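Local coordinates for protein Abbfa_003403 (PDB 4ZXH) that is a holo four-domain nonribosomal peptide synthetase that probably activates an amino acid, carries it on phosphopantetheine, condenses it with an acyl partner and releases the product, at residues Gln109-Asp114 with His138-Phe143; Met41-Asp46 with Glu371-Ile376; Pro125-His130 with His147-Phe152. All coordinates share one frame; numbering follows the deposited sequence.

Contact 1. Residues Gln109-Asp114 with His138-Phe143; sequences QLVEQD and HYVIAF. With PX4 (1,2-dimyristoyl-sn-glycero-3-phosphocholine), chain C.
V111 of helix 104-115 turns both of its methyl groups toward strand 138-146 and shares them between A142 and V140. CG1 of V111 lies 4.0 Å from CB of A142, while CG2 of V111 faces CG1 of V140 at the looser distance of 4.5 Å. The first torsion divides the branches: CG1 is trans to the backbone N (chi1 174°), and CG2 takes the place beside that N. A142 and V140 are two residues apart on an extended strand, so their side chains project from the same face. V111 also packs on V394 and Y132, and V140 on L107.

This is helix-on-sheet packing in the N-terminal part of the condensation domain, whose fold is related to the CoA-dependent acyltransferases. No hydrogen bond joins helix and strand directly. On the helix, however, the carboxylate oxygen OD2 of D114 bonds to the hydroxyl of Y132, which ties the helix to strand 127-135, and OE2 of E112 accepts from the backbone N of R395.

The alternate residues Y139, I141 and F143 project from the other face of the strand onto the bound 1,2-dimyristoyl-sn-glycero-3-phosphocholine. Over the Y139 ring sits the ester carbonyl oxygen O8 of the lipid, 3.5 Å above the plane and displaced toward the rim. The Y139 hydroxyl meets the glycerol carbon C6, and CD1 of I141 approaches O8 at 3.9 Å. Farther along, the acyl chain that starts at this ester returns to F143: its methylene C34 stands 3.4 Å above the ring plane, over the centre, and C32 lies close to CZ of F143. From the second acyl chain, C16 lies near CE1 of F143.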
loop_
_atom_site.group_PDB
_atom_site.type_symbol
_atom_site.label_atom_id
_atom_site.label_comp_id
_atom_site.label_asym_id
_atom_site.label_seq_id
_atom_site.Cartn_x
_atom_site.Cartn_y
_atom_site.Cartn_z
ATOM N N GLN A 109 -6.435 -27.127 -17.660
ATOM C CA GLN A 109 -6.264 -25.682 -17.627
ATOM C C GLN A 109 -7.544 -25.009 -18.112
ATOM O O GLN A 109 -8.017 -24.045 -17.503
ATOM C CB GLN A 109 -5.054 -25.229 -18.455
ATOM C CG GLN A 109 -4.823 -23.715 -18.305
ATOM C CD GLN A 109 -3.550 -23.177 -18.961
ATOM O OE1 GLN A 109 -2.688 -23.928 -19.425
ATOM N NE2 GLN A 109 -3.448 -21.852 -19.015
ATOM N N LEU A 110 -8.120 -25.554 -19.183
ATOM C CA LEU A 110 -9.371 -25.045 -19.731
ATOM C C LEU A 110 -10.477 -24.972 -18.680
ATOM O O LEU A 110 -11.103 -23.923 -18.488
ATOM C CB LEU A 110 -9.824 -25.920 -20.899
ATOM C CG LEU A 110 -11.121 -25.486 -21.583
ATOM C CD1 LEU A 110 -11.012 -24.029 -22.040
ATOM C CD2 LEU A 110 -11.468 -26.406 -22.754
ATOM N N VAL A 111 -10.709 -26.094 -18.010
ATOM C CA VAL A 111 -11.717 -26.182 -16.966
ATOM C C VAL A 111 -11.405 -25.223 -15.815
ATOM O O VAL A 111 -12.303 -24.604 -15.259
ATOM C CB VAL A 111 -11.848 -27.664 -16.433
ATOM C CG1 VAL A 111 -12.799 -27.756 -15.228
ATOM C CG2 VAL A 111 -12.315 -28.621 -17.554
ATOM N N GLU A 112 -10.136 -25.081 -15.450
ATOM C CA GLU A 112 -9.799 -24.094 -14.428
ATOM C C GLU A 112 -10.180 -22.690 -14.912
ATOM O O GLU A 112 -10.885 -21.974 -14.205
ATOM C CB GLU A 112 -8.317 -24.183 -14.040
ATOM C CG GLU A 112 -8.032 -25.369 -13.081
ATOM C CD GLU A 112 -6.569 -25.843 -13.068
ATOM O OE1 GLU A 112 -5.737 -25.266 -13.810
ATOM O OE2 GLU A 112 -6.257 -26.804 -12.316
ATOM N N GLN A 113 -9.774 -22.304 -16.123
ATOM C CA GLN A 113 -10.107 -20.961 -16.589
ATOM C C GLN A 113 -11.620 -20.780 -16.774
ATOM O O GLN A 113 -12.147 -19.732 -16.416
ATOM C CB GLN A 113 -9.348 -20.624 -17.874
ATOM C CG GLN A 113 -8.732 -19.211 -17.894
ATOM C CD GLN A 113 -7.665 -18.961 -16.804
ATOM O OE1 GLN A 113 -7.340 -19.839 -15.989
ATOM N NE2 GLN A 113 -7.116 -17.747 -16.802
ATOM N N ASP A 114 -12.329 -21.791 -17.267
ATOM C CA ASP A 114 -13.782 -21.680 -17.425
ATOM C C ASP A 114 -14.530 -21.482 -16.107
ATOM O O ASP A 114 -15.418 -20.635 -16.013
ATOM C CB ASP A 114 -14.338 -22.911 -18.131
ATOM C CG ASP A 114 -14.180 -22.842 -19.633
ATOM O OD1 ASP A 114 -13.504 -21.905 -20.107
ATOM O OD2 ASP A 114 -14.751 -23.719 -20.331
ATOM N N HIS A 138 -17.906 -40.174 -23.056
ATOM C CA HIS A 138 -16.926 -39.815 -22.040
ATOM C C HIS A 138 -16.864 -38.289 -21.840
ATOM O O HIS A 138 -16.572 -37.548 -22.781
ATOM C CB HIS A 138 -15.573 -40.378 -22.444
ATOM C CG HIS A 138 -14.497 -40.136 -21.445
ATOM N ND1 HIS A 138 -13.176 -40.422 -21.699
ATOM C CD2 HIS A 138 -14.547 -39.635 -20.190
ATOM C CE1 HIS A 138 -12.450 -40.101 -20.639
ATOM N NE2 HIS A 138 -13.257 -39.620 -19.714
ATOM N N TYR A 139 -17.141 -37.830 -20.620
ATOM C CA TYR A 139 -17.327 -36.406 -20.351
ATOM C C TYR A 139 -16.556 -35.951 -19.121
ATOM O O TYR A 139 -16.254 -36.756 -18.242
ATOM C CB TYR A 139 -18.813 -36.073 -20.156
ATOM C CG TYR A 139 -19.681 -36.418 -21.338
ATOM C CD1 TYR A 139 -19.801 -35.548 -22.403
ATOM C CD2 TYR A 139 -20.378 -37.623 -21.396
ATOM C CE1 TYR A 139 -20.583 -35.857 -23.495
ATOM C CE2 TYR A 139 -21.168 -37.949 -22.493
ATOM C CZ TYR A 139 -21.269 -37.058 -23.542
ATOM O OH TYR A 139 -22.045 -37.343 -24.651
ATOM N N VAL A 140 -16.230 -34.661 -19.069
ATOM C CA VAL A 140 -15.850 -34.021 -17.815
ATOM C C VAL A 140 -16.939 -33.010 -17.457
ATOM O O VAL A 140 -17.411 -32.254 -18.308
ATOM C CB VAL A 140 -14.481 -33.332 -17.903
ATOM C CG1 VAL A 140 -14.171 -32.581 -16.621
ATOM C CG2 VAL A 140 -13.400 -34.365 -18.200
ATOM N N ILE A 141 -17.361 -33.022 -16.203
ATOM C CA ILE A 141 -18.475 -32.204 -15.759
ATOM C C ILE A 141 -18.021 -31.441 -14.545
ATOM O O ILE A 141 -17.613 -32.055 -13.562
ATOM C CB ILE A 141 -19.706 -33.048 -15.394
ATOM C CG1 ILE A 141 -20.023 -34.035 -16.500
ATOM C CG2 ILE A 141 -20.918 -32.167 -15.181
ATOM C CD1 ILE A 141 -20.493 -33.381 -17.784
ATOM N N ALA A 142 -18.088 -30.116 -14.596
ATOM C CA ALA A 142 -17.657 -29.304 -13.458
ATOM C C ALA A 142 -18.797 -28.435 -12.967
ATOM O O ALA A 142 -19.387 -27.664 -13.732
ATOM C CB ALA A 142 -16.450 -28.445 -13.823
ATOM N N PHE A 143 -19.105 -28.579 -11.683
ATOM C CA PHE A 143 -20.143 -27.807 -11.033
ATOM C C PHE A 143 -19.493 -26.642 -10.304
ATOM O O PHE A 143 -18.592 -26.856 -9.497
ATOM C CB PHE A 143 -20.921 -28.671 -10.045
ATOM C CG PHE A 143 -21.574 -29.860 -10.665
ATOM C CD1 PHE A 143 -22.902 -29.813 -11.053
ATOM C CD2 PHE A 143 -20.861 -31.034 -10.868
ATOM C CE1 PHE A 143 -23.512 -30.909 -11.625
ATOM C CE2 PHE A 143 -21.468 -32.126 -11.446
ATOM C CZ PHE A 143 -22.797 -32.053 -11.828
HETATM O O1 PX4 C . -26.503 -33.681 -25.987
HETATM O O2 PX4 C . -24.554 -35.368 -26.379
HETATM P P1 PX4 C . -25.846 -35.010 -25.684
HETATM O O3 PX4 C . -26.896 -36.223 -25.888
HETATM C C1 PX4 C . -27.966 -36.215 -26.835
HETATM C C2 PX4 C . -28.556 -37.627 -26.907
HETATM N N1 PX4 C . -29.816 -37.695 -27.679
HETATM C C3 PX4 C . -29.765 -36.801 -28.850
HETATM C C4 PX4 C . -30.022 -39.080 -28.139
HETATM C C5 PX4 C . -30.949 -37.322 -26.820
HETATM O O4 PX4 C . -25.619 -35.133 -24.087
HETATM C C6 PX4 C . -24.358 -35.417 -23.473
HETATM C C7 PX4 C . -24.338 -34.762 -22.096
HETATM C C8 PX4 C . -25.193 -33.505 -22.242
HETATM O O5 PX4 C . -25.256 -32.792 -21.010
HETATM C C9 PX4 C . -26.452 -32.057 -20.617
HETATM O O6 PX4 C . -27.482 -32.172 -21.258
HETATM C C10 PX4 C . -26.409 -31.163 -19.405
HETATM C C11 PX4 C . -27.100 -31.817 -18.218
HETATM C C12 PX4 C . -26.124 -31.921 -17.056
HETATM C C13 PX4 C . -26.867 -31.685 -15.748
HETATM C C14 PX4 C . -26.667 -32.860 -14.805
HETATM C C15 PX4 C . -27.720 -32.788 -13.714
HETATM C C16 PX4 C . -27.052 -32.725 -12.355
HETATM C C17 PX4 C . -28.068 -32.390 -11.280
HETATM C C18 PX4 C . -28.169 -30.876 -11.098
HETATM C C19 PX4 C . -27.472 -30.407 -9.832
HETATM C C20 PX4 C . -27.130 -28.925 -9.944
HETATM C C21 PX4 C . -26.532 -28.404 -8.638
HETATM C C22 PX4 C . -25.573 -27.242 -8.851
HETATM O O7 PX4 C . -24.895 -35.630 -21.096
HETATM C C23 PX4 C . -24.072 -35.719 -19.883
HETATM O O8 PX4 C . -22.880 -35.512 -20.003
HETATM C C24 PX4 C . -24.691 -36.037 -18.518
HETATM C C25 PX4 C . -23.708 -36.132 -17.339
HETATM C C26 PX4 C . -24.415 -36.268 -15.978
HETATM C C27 PX4 C . -23.447 -36.259 -14.778
HETATM C C28 PX4 C . -24.125 -36.446 -13.417
HETATM C C29 PX4 C . -23.148 -36.432 -12.228
HETATM C C30 PX4 C . -23.830 -36.682 -10.874
HETATM C C31 PX4 C . -23.184 -35.997 -9.645
HETATM C C32 PX4 C . -23.567 -34.510 -9.576
HETATM C C33 PX4 C . -23.434 -33.828 -8.206
HETATM C C34 PX4 C . -23.359 -32.303 -8.343
HETATM C C35 PX4 C . -23.933 -31.492 -7.178
HETATM C C36 PX4 C . -22.887 -30.591 -6.541
#

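Contact 2. Residues Met41-Asp46 with Glu371-Ile376; sequences MVVAFD and ELLLPI. With K (potassium ion), chain D.
A potassium site in the condensation domain is built on the 371-376 loop, and L372 and L373 of that loop rest on F45 and V43 of strand 40-49. Four backbone carbonyls face the ion: O of E371 at 2.9 Å from potassium, O of L372 at 3.0 Å, O of L374 at 2.9 Å and O of I376 at 2.8 Å. The hydroxyl oxygen OG of S391 is the fifth ligand.

With four of its carbonyls turned to the metal, the loop gives two leucine side chains to the sheet. CD1 of L372 reaches CE1 of F45 at 4.0 Å, the two side chains crossing at roughly a right angle, and CB of L372 touches the same ring carbon. Next to it, CD2 of L373 meets CG2 of V43 at 4.1 Å; that valine branch is trans to the backbone N (chi1 52° for CG1). V43 also borders the bound phospholipid, and F45 leans on L159 of helix 152-165.

No hydrogen bond crosses between strand and loop here, so the leucines meet V43 and F45 by apolar, dispersive contact. The ion joins the loop to strand 387-391, which carries S391 and neighbours strand 40-49. The oxygen dipoles stabilise the ion, but none of the five brings a formal charge, so the site probably keeps a net positive charge.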
loop_
_atom_site.group_PDB
_atom_site.type_symbol
_atom_site.label_atom_id
_atom_site.label_comp_id
_atom_site.label_asym_id
_atom_site.label_seq_id
_atom_site.Cartn_x
_atom_site.Cartn_y
_atom_site.Cartn_z
ATOM N N MET A 41 -16.694 -22.066 -5.632
ATOM C CA MET A 41 -16.515 -23.468 -5.276
ATOM C C MET A 41 -16.732 -24.370 -6.510
ATOM O O MET A 41 -17.659 -24.162 -7.322
ATOM C CB MET A 41 -17.465 -23.883 -4.169
ATOM C CG MET A 41 -17.720 -22.840 -3.110
ATOM S SD MET A 41 -18.681 -23.465 -1.747
ATOM C CE MET A 41 -17.553 -24.708 -1.150
ATOM N N VAL A 42 -15.871 -25.367 -6.648
ATOM C CA VAL A 42 -15.897 -26.237 -7.807
ATOM C C VAL A 42 -15.675 -27.673 -7.408
ATOM O O VAL A 42 -14.640 -28.003 -6.823
ATOM C CB VAL A 42 -14.796 -25.877 -8.851
ATOM C CG1 VAL A 42 -14.831 -26.880 -10.016
ATOM C CG2 VAL A 42 -14.949 -24.461 -9.342
ATOM N N VAL A 43 -16.642 -28.522 -7.729
ATOM C CA VAL A 43 -16.446 -29.958 -7.666
ATOM C C VAL A 43 -16.574 -30.489 -9.104
ATOM O O VAL A 43 -17.509 -30.105 -9.825
ATOM C CB VAL A 43 -17.466 -30.634 -6.707
ATOM C CG1 VAL A 43 -18.885 -30.233 -7.039
ATOM C CG2 VAL A 43 -17.346 -32.125 -6.770
ATOM N N ALA A 44 -15.634 -31.343 -9.528
ATOM C CA ALA A 44 -15.605 -31.830 -10.917
ATOM C C ALA A 44 -15.400 -33.343 -11.036
ATOM O O ALA A 44 -14.761 -33.981 -10.182
ATOM C CB ALA A 44 -14.514 -31.113 -11.700
ATOM N N PHE A 45 -15.913 -33.920 -12.121
ATOM C CA PHE A 45 -15.866 -35.366 -12.260
ATOM C C PHE A 45 -15.598 -35.804 -13.674
ATOM O O PHE A 45 -16.005 -35.160 -14.638
ATOM C CB PHE A 45 -17.172 -36.010 -11.778
ATOM C CG PHE A 45 -17.471 -35.781 -10.320
ATOM C CD1 PHE A 45 -16.745 -36.438 -9.335
ATOM C CD2 PHE A 45 -18.482 -34.921 -9.933
ATOM C CE1 PHE A 45 -17.013 -36.238 -7.986
ATOM C CE2 PHE A 45 -18.763 -34.718 -8.584
ATOM C CZ PHE A 45 -18.027 -35.386 -7.610
ATOM N N ASP A 46 -14.872 -36.906 -13.779
ATOM C CA ASP A 46 -14.787 -37.653 -15.009
ATOM C C ASP A 46 -16.085 -38.452 -15.055
ATOM O O ASP A 46 -16.425 -39.104 -14.071
ATOM C CB ASP A 46 -13.542 -38.542 -15.003
ATOM C CG ASP A 46 -13.239 -39.135 -16.354
ATOM O OD1 ASP A 46 -14.185 -39.595 -17.022
ATOM O OD2 ASP A 46 -12.057 -39.103 -16.762
ATOM N N GLU A 371 -12.145 -40.439 -1.732
ATOM C CA GLU A 371 -11.053 -40.297 -2.680
ATOM C C GLU A 371 -11.398 -39.399 -3.885
ATOM O O GLU A 371 -10.510 -38.746 -4.430
ATOM C CB GLU A 371 -10.598 -41.686 -3.138
ATOM C CG GLU A 371 -10.218 -42.567 -1.960
ATOM C CD GLU A 371 -9.562 -43.868 -2.374
ATOM O OE1 GLU A 371 -9.250 -44.017 -3.569
ATOM O OE2 GLU A 371 -9.362 -44.753 -1.508
ATOM N N LEU A 372 -12.671 -39.337 -4.283
ATOM C CA LEU A 372 -13.081 -38.452 -5.388
ATOM C C LEU A 372 -12.897 -36.973 -5.065
ATOM O O LEU A 372 -12.664 -36.166 -5.957
ATOM C CB LEU A 372 -14.545 -38.673 -5.766
ATOM C CG LEU A 372 -14.912 -39.942 -6.522
ATOM C CD1 LEU A 372 -16.405 -39.961 -6.786
ATOM C CD2 LEU A 372 -14.139 -40.013 -7.815
ATOM N N LEU A 373 -13.023 -36.628 -3.789
ATOM C CA LEU A 373 -13.012 -35.241 -3.355
ATOM C C LEU A 373 -11.623 -34.755 -2.946
ATOM O O LEU A 373 -11.450 -33.588 -2.612
ATOM C CB LEU A 373 -13.983 -35.051 -2.190
ATOM C CG LEU A 373 -15.471 -35.218 -2.490
ATOM C CD1 LEU A 373 -16.321 -34.886 -1.270
ATOM C CD2 LEU A 373 -15.858 -34.334 -3.656
ATOM N N LEU A 374 -10.637 -35.646 -2.969
ATOM C CA LEU A 374 -9.256 -35.258 -2.684
ATOM C C LEU A 374 -8.688 -34.328 -3.769
ATOM O O LEU A 374 -9.198 -34.261 -4.887
ATOM C CB LEU A 374 -8.376 -36.505 -2.542
ATOM C CG LEU A 374 -8.541 -37.330 -1.265
ATOM C CD1 LEU A 374 -7.667 -38.567 -1.304
ATOM C CD2 LEU A 374 -8.182 -36.488 -0.075
ATOM N N PRO A 375 -7.626 -33.590 -3.442
ATOM C CA PRO A 375 -7.098 -32.693 -4.468
ATOM C C PRO A 375 -6.104 -33.407 -5.364
ATOM O O PRO A 375 -5.388 -32.763 -6.130
ATOM C CB PRO A 375 -6.406 -31.605 -3.655
ATOM C CG PRO A 375 -6.851 -31.839 -2.211
ATOM C CD PRO A 375 -7.061 -33.292 -2.120
ATOM N N ILE A 376 -6.054 -34.729 -5.253
ATOM C CA ILE A 376 -5.149 -35.538 -6.059
ATOM C C ILE A 376 -5.921 -36.545 -6.902
ATOM O O ILE A 376 -7.035 -36.959 -6.538
ATOM C CB ILE A 376 -4.156 -36.314 -5.196
ATOM C CG1 ILE A 376 -4.907 -37.328 -4.335
ATOM C CG2 ILE A 376 -3.376 -35.385 -4.314
ATOM C CD1 ILE A 376 -4.044 -38.399 -3.847
HETATM K K K D . -9.773 -36.721 -6.378
#

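Contact 3. Residues Pro125-His130 with His147-Phe152; sequences PLWRIH and HALMDF
L149 lays its CD2 methyl against the indole of W127, 4.1 Å from CD1 and oblique to the ring. With CG opposite the backbone N (chi1 -171°), the leucine side chain extends toward 125-130, and the same methyl comes to within 4.3 Å of CB of L126. A single leucine branch therefore fits against two consecutive residues. L149 also packs on V73 and M75 of strand 73-78.

The indole is held on several sides. CB of P125 stands 3.6 Å above its plane, offset toward the rim, and CD1 of I129 lies in plane at its edge. NE1 of W127 donates to the backbone O of L71, and the tryptophan also lines the phospholipid pocket.

L149 belongs to H146-H147-A148-L149-M150-D151, which reads as the HHxxxD signature of condensation domains, here at the turn between strand 138-146 and helix 152-165. D151 makes a salt bridge to R285 through OD1 and caps the helix N-terminus, while OD2 accepts from the backbone N of F297.

Along strand 127-135, NE of R128 donates to NE2 of H130 over 3.0 Å at 159°. The histidine lies close to the guanidinium plane, but the donor is tilted 25° from the imidazole plane.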
loop_
_atom_site.group_PDB
_atom_site.type_symbol
_atom_site.label_atom_id
_atom_site.label_comp_id
_atom_site.label_asym_id
_atom_site.label_seq_id
_atom_site.Cartn_x
_atom_site.Cartn_y
_atom_site.Cartn_z
ATOM N N PRO A 125 -28.775 -17.565 -12.424
ATOM C CA PRO A 125 -28.476 -18.363 -11.224
ATOM C C PRO A 125 -27.097 -18.063 -10.655
ATOM O O PRO A 125 -26.284 -17.502 -11.380
ATOM C CB PRO A 125 -28.554 -19.805 -11.740
ATOM C CG PRO A 125 -28.193 -19.698 -13.197
ATOM C CD PRO A 125 -28.615 -18.341 -13.670
ATOM N N LEU A 126 -26.836 -18.418 -9.395
ATOM C CA LEU A 126 -25.499 -18.218 -8.817
ATOM C C LEU A 126 -24.699 -19.519 -8.831
ATOM O O LEU A 126 -23.889 -19.789 -7.941
ATOM C CB LEU A 126 -25.570 -17.681 -7.396
ATOM C CG LEU A 126 -26.426 -16.452 -7.097
ATOM C CD1 LEU A 126 -25.912 -15.771 -5.880
ATOM C CD2 LEU A 126 -26.537 -15.488 -8.257
ATOM N N TRP A 127 -24.936 -20.321 -9.860
ATOM C CA TRP A 127 -24.210 -21.558 -10.055
ATOM C C TRP A 127 -24.204 -21.884 -11.544
ATOM O O TRP A 127 -25.041 -21.374 -12.293
ATOM C CB TRP A 127 -24.839 -22.685 -9.236
ATOM C CG TRP A 127 -26.312 -22.813 -9.439
ATOM C CD1 TRP A 127 -27.293 -22.094 -8.819
ATOM C CD2 TRP A 127 -26.976 -23.735 -10.306
ATOM N NE1 TRP A 127 -28.533 -22.503 -9.259
ATOM C CE2 TRP A 127 -28.365 -23.517 -10.169
ATOM C CE3 TRP A 127 -26.538 -24.731 -11.182
ATOM C CZ2 TRP A 127 -29.317 -24.256 -10.883
ATOM C CZ3 TRP A 127 -27.493 -25.477 -11.893
ATOM C CH2 TRP A 127 -28.857 -25.228 -11.743
ATOM N N ARG A 128 -23.236 -22.696 -11.971
ATOM C CA ARG A 128 -23.087 -23.098 -13.373
ATOM C C ARG A 128 -22.634 -24.539 -13.469
ATOM O O ARG A 128 -22.010 -25.074 -12.548
ATOM C CB ARG A 128 -22.062 -22.251 -14.093
ATOM C CG ARG A 128 -22.293 -20.778 -14.047
ATOM C CD ARG A 128 -21.362 -20.128 -15.033
ATOM N NE ARG A 128 -19.952 -20.381 -14.742
ATOM C CZ ARG A 128 -19.158 -19.488 -14.153
ATOM N NH1 ARG A 128 -19.653 -18.311 -13.790
ATOM N NH2 ARG A 128 -17.873 -19.758 -13.947
ATOM N N ILE A 129 -22.927 -25.152 -14.606
ATOM C CA ILE A 129 -22.410 -26.467 -14.923
ATOM C C ILE A 129 -21.632 -26.383 -16.218
ATOM O O ILE A 129 -22.169 -25.917 -17.229
ATOM C CB ILE A 129 -23.532 -27.499 -15.073
ATOM C CG1 ILE A 129 -24.318 -27.604 -13.773
ATOM C CG2 ILE A 129 -22.950 -28.842 -15.489
ATOM C CD1 ILE A 129 -25.657 -28.262 -13.939
ATOM N N HIS A 130 -20.376 -26.822 -16.197
ATOM C CA HIS A 130 -19.537 -26.788 -17.395
ATOM C C HIS A 130 -19.293 -28.209 -17.880
ATOM O O HIS A 130 -18.726 -29.004 -17.141
ATOM C CB HIS A 130 -18.198 -26.106 -17.108
ATOM C CG HIS A 130 -18.288 -24.635 -16.838
ATOM N ND1 HIS A 130 -18.129 -23.685 -17.825
ATOM C CD2 HIS A 130 -18.466 -23.947 -15.684
ATOM C CE1 HIS A 130 -18.233 -22.477 -17.295
ATOM N NE2 HIS A 130 -18.439 -22.606 -15.998
ATOM N N HIS A 147 -19.699 -19.182 -3.298
ATOM C CA HIS A 147 -19.708 -19.431 -1.851
ATOM C C HIS A 147 -20.700 -18.501 -1.101
ATOM O O HIS A 147 -21.158 -18.825 0.001
ATOM C CB HIS A 147 -18.284 -19.273 -1.314
ATOM C CG HIS A 147 -18.032 -19.953 0.002
ATOM N ND1 HIS A 147 -18.965 -20.010 1.006
ATOM C CD2 HIS A 147 -16.914 -20.562 0.474
ATOM C CE1 HIS A 147 -18.442 -20.648 2.051
ATOM N NE2 HIS A 147 -17.207 -20.988 1.752
ATOM N N ALA A 148 -21.055 -17.363 -1.698
ATOM C CA ALA A 148 -22.124 -16.534 -1.129
ATOM C C ALA A 148 -23.453 -17.285 -1.074
ATOM O O ALA A 148 -24.315 -16.963 -0.245
ATOM C CB ALA A 148 -22.296 -15.230 -1.916
ATOM N N LEU A 149 -23.621 -18.295 -1.933
ATOM C CA LEU A 149 -24.884 -19.024 -1.986
ATOM C C LEU A 149 -24.887 -20.180 -0.997
ATOM O O LEU A 149 -25.858 -20.369 -0.265
ATOM C CB LEU A 149 -25.163 -19.540 -3.396
ATOM C CG LEU A 149 -26.567 -20.137 -3.584
ATOM C CD1 LEU A 149 -27.688 -19.062 -3.510
ATOM C CD2 LEU A 149 -26.684 -20.971 -4.871
ATOM N N MET A 150 -23.817 -20.970 -0.971
ATOM C CA MET A 150 -23.778 -22.086 -0.027
ATOM C C MET A 150 -22.348 -22.493 0.267
ATOM O O MET A 150 -21.425 -22.122 -0.447
ATOM C CB MET A 150 -24.604 -23.294 -0.532
ATOM C CG MET A 150 -24.215 -23.923 -1.893
ATOM S SD MET A 150 -25.245 -25.379 -2.389
ATOM C CE MET A 150 -26.727 -24.572 -2.943
ATOM N N ASP A 151 -22.165 -23.229 1.352
ATOM C CA ASP A 151 -20.848 -23.694 1.729
ATOM C C ASP A 151 -20.601 -25.126 1.229
ATOM O O ASP A 151 -21.444 -25.723 0.571
ATOM C CB ASP A 151 -20.690 -23.608 3.249
ATOM C CG ASP A 151 -21.806 -24.295 3.980
ATOM O OD1 ASP A 151 -22.432 -25.188 3.374
ATOM O OD2 ASP A 151 -22.056 -23.953 5.160
ATOM N N PHE A 152 -19.436 -25.660 1.561
ATOM C CA PHE A 152 -19.031 -26.992 1.161
ATOM C C PHE A 152 -19.889 -28.079 1.814
ATOM O O PHE A 152 -20.282 -29.038 1.137
ATOM C CB PHE A 152 -17.561 -27.201 1.501
ATOM C CG PHE A 152 -16.935 -28.365 0.801
ATOM C CD1 PHE A 152 -16.740 -28.342 -0.576
ATOM C CD2 PHE A 152 -16.525 -29.485 1.523
ATOM C CE1 PHE A 152 -16.161 -29.427 -1.228
ATOM C CE2 PHE A 152 -15.942 -30.566 0.884
ATOM C CZ PHE A 152 -15.763 -30.538 -0.495
#

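How the contacts relate
All three contacts gather on one six-stranded mixed sheet of the condensation domain, whose neighbouring strands 127-135, 138-146 and 40-49 each carry a segment. Centres of contacts 1 and 2 are about 11 Å apart, and contact 3 is about 15 Å from either. Probable backbone hydrogen bonds join them: N of F143 to O of V43, N of F45 to O of I141, and N of H130 to O of A142. Along the chain, contact 2 spans the longest interval and encloses the other two, whose segments alternate. Helix 104-115 covers one face of the sheet, while lipid lies on the other, bordered by residues from all three contacts, so the shared sheet lies between helix and lipid.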